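Local coordinates for protein enolase-phosphatase E1 (Saccharomyces cerevisiae, PDB 2G80) that probably turns a diketo methylthiopentyl phosphate into its enol and then removes the phosphate, using magnesium, in the methionine salvage pathway, at residues Gln191-Ile196 and Pro214-Ala219. Residues are numbered along the deposited sequence; the frame is centred on the assembly and turned at random.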
loop_
_atom_site.group_PDB
_atom_site.type_symbol
_atom_site.label_atom_id
_atom_site.label_comp_id
_atom_site.label_asym_id
_atom_site.label_seq_id
_atom_site.Cartn_x
_atom_site.Cartn_y
_atom_site.Cartn_z
ATOM N N GLN A 191 13.116 -4.522 14.674
ATOM C CA GLN A 191 14.257 -4.670 13.759
ATOM C C GLN A 191 14.006 -4.086 12.389
ATOM O O GLN A 191 14.937 -3.532 11.776
ATOM C CB GLN A 191 14.643 -6.154 13.603
ATOM C CG GLN A 191 15.856 -6.460 12.682
ATOM C CD GLN A 191 17.184 -5.920 13.221
ATOM O OE1 GLN A 191 17.586 -6.249 14.348
ATOM N NE2 GLN A 191 17.885 -5.112 12.401
ATOM N N SER A 192 12.778 -4.278 11.901
ATOM C CA SER A 192 12.332 -3.729 10.637
ATOM C C SER A 192 12.493 -2.207 10.625
ATOM O O SER A 192 12.956 -1.658 9.623
ATOM C CB SER A 192 10.869 -4.118 10.341
ATOM O OG SER A 192 10.630 -5.516 10.546
ATOM N N TYR A 193 12.159 -1.550 11.748
ATOM C CA TYR A 193 12.317 -0.072 11.876
ATOM C C TYR A 193 13.791 0.363 11.991
ATOM O O TYR A 193 14.148 1.422 11.540
ATOM C CB TYR A 193 11.445 0.483 12.994
ATOM C CG TYR A 193 10.008 0.242 12.653
ATOM C CD1 TYR A 193 9.297 1.147 11.852
ATOM C CD2 TYR A 193 9.366 -0.934 13.059
ATOM C CE1 TYR A 193 7.977 0.903 11.501
ATOM C CE2 TYR A 193 8.056 -1.197 12.697
ATOM C CZ TYR A 193 7.351 -0.276 11.928
ATOM O OH TYR A 193 6.038 -0.534 11.587
ATOM N N ALA A 194 14.629 -0.488 12.571
ATOM C CA ALA A 194 16.069 -0.265 12.592
ATOM C C ALA A 194 16.624 -0.330 11.148
ATOM O O ALA A 194 17.504 0.467 10.785
ATOM C CB ALA A 194 16.765 -1.265 13.514
ATOM N N ASN A 195 16.104 -1.276 10.351
ATOM C CA ASN A 195 16.448 -1.399 8.935
ATOM C C ASN A 195 16.063 -0.144 8.156
ATOM O O ASN A 195 16.860 0.360 7.371
ATOM C CB ASN A 195 15.829 -2.653 8.280
ATOM C CG ASN A 195 16.345 -3.977 8.878
ATOM O OD1 ASN A 195 17.449 -4.058 9.434
ATOM N ND2 ASN A 195 15.537 -5.023 8.754
ATOM N N ILE A 196 14.870 0.391 8.401
ATOM C CA ILE A 196 14.394 1.627 7.722
ATOM C C ILE A 196 15.211 2.854 8.144
ATOM O O ILE A 196 15.518 3.695 7.289
ATOM C CB ILE A 196 12.876 1.852 7.949
ATOM C CG1 ILE A 196 12.084 0.738 7.240
ATOM C CG2 ILE A 196 12.393 3.310 7.477
ATOM C CD1 ILE A 196 10.602 0.723 7.586
ATOM N N PRO A 214 -1.772 0.079 16.093
ATOM C CA PRO A 214 -0.940 0.310 17.289
ATOM C C PRO A 214 0.275 -0.612 17.461
ATOM O O PRO A 214 1.234 -0.211 18.089
ATOM C CB PRO A 214 -1.916 0.082 18.457
ATOM C CG PRO A 214 -3.243 0.192 17.901
ATOM C CD PRO A 214 -3.181 -0.184 16.476
ATOM N N LEU A 215 0.173 -1.839 16.964
ATOM C CA LEU A 215 1.232 -2.827 17.019
ATOM C C LEU A 215 2.436 -2.433 16.143
ATOM O O LEU A 215 3.585 -2.769 16.465
ATOM C CB LEU A 215 0.691 -4.218 16.626
ATOM C CG LEU A 215 -0.424 -4.786 17.529
ATOM C CD1 LEU A 215 -0.961 -6.103 16.952
ATOM C CD2 LEU A 215 0.070 -5.000 18.955
ATOM N N GLU A 216 2.167 -1.725 15.046
ATOM C CA GLU A 216 3.213 -1.182 14.196
ATOM C C GLU A 216 3.904 -0.034 14.953
ATOM O O GLU A 216 5.116 0.041 14.984
ATOM C CB GLU A 216 2.631 -0.671 12.858
ATOM C CG GLU A 216 2.018 -1.790 11.986
ATOM C CD GLU A 216 1.467 -1.301 10.636
ATOM O OE1 GLU A 216 1.553 -0.084 10.316
ATOM O OE2 GLU A 216 0.951 -2.155 9.875
ATOM N N LEU A 217 3.108 0.855 15.543
ATOM C CA LEU A 217 3.610 2.003 16.291
ATOM C C LEU A 217 4.440 1.560 17.487
ATOM O O LEU A 217 5.480 2.161 17.746
ATOM C CB LEU A 217 2.461 2.924 16.727
ATOM C CG LEU A 217 1.592 3.633 15.661
ATOM C CD1 LEU A 217 0.543 4.429 16.377
ATOM C CD2 LEU A 217 2.362 4.580 14.674
ATOM N N ASP A 218 3.998 0.506 18.187
ATOM C CA ASP A 218 4.743 -0.095 19.310
ATOM C C ASP A 218 6.124 -0.602 18.866
ATOM O O ASP A 218 7.096 -0.437 19.586
ATOM C CB ASP A 218 4.014 -1.315 19.898
ATOM C CG ASP A 218 2.752 -0.978 20.676
ATOM O OD1 ASP A 218 2.464 0.187 20.971
ATOM O OD2 ASP A 218 2.020 -1.930 21.000
ATOM N N ALA A 219 6.178 -1.279 17.718
ATOM C CA ALA A 219 7.436 -1.805 17.169
ATOM C C ALA A 219 8.410 -0.655 16.863
ATOM O O ALA A 219 9.573 -0.708 17.247
ATOM C CB ALA A 219 7.167 -2.639 15.931
#
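E216 OE1 is gripped by two groups, K187 NZ in a salt bridge and S211 OG in a hydrogen bond. Y193 reaches E216 from the other helix, near the base of its side chain. Y193 OH lies 3.6 Å from E216 CB and equally far from E216 O, in van der Waals contact. Its hydrogen bond goes instead to K187 O, so K187 ties to both residues, through its backbone to Y193 and through its amine to E216. The Y193 ring and the E216 carboxylate planes are 45° apart. CE2 and CD2 of the Y193 ring also meet A219 obliquely: CE2 is 3.7 Å from A219 CB, an apolar touch, and CD2 is 3.9 Å from A219 C. Y193 CG lies anti to its own carbonyl carbon (chi1 -63°), which sends the ring across to the second helix. E216 runs extended beyond CG (chi2 -179°), and its carboxylate reaches the catalytic end of the domain. There its side chain is about 5 Å, nearest atoms, from the bound magnesium ion, and its salt bridge is likely to orient the amine of K187, predicted to bind substrate. A leucine in place of Y193 would probably leave K187 O without its hydroxyl mate and open a gap beside A219. Around the ring, Y143 packs edge-to-face and F209 meets it obliquely. The contact joins helices 190-200 and 214-221, which come before and after strand 207-211 in the chain and pack against the parallel sheet of this HAD-type Rossmann-like domain.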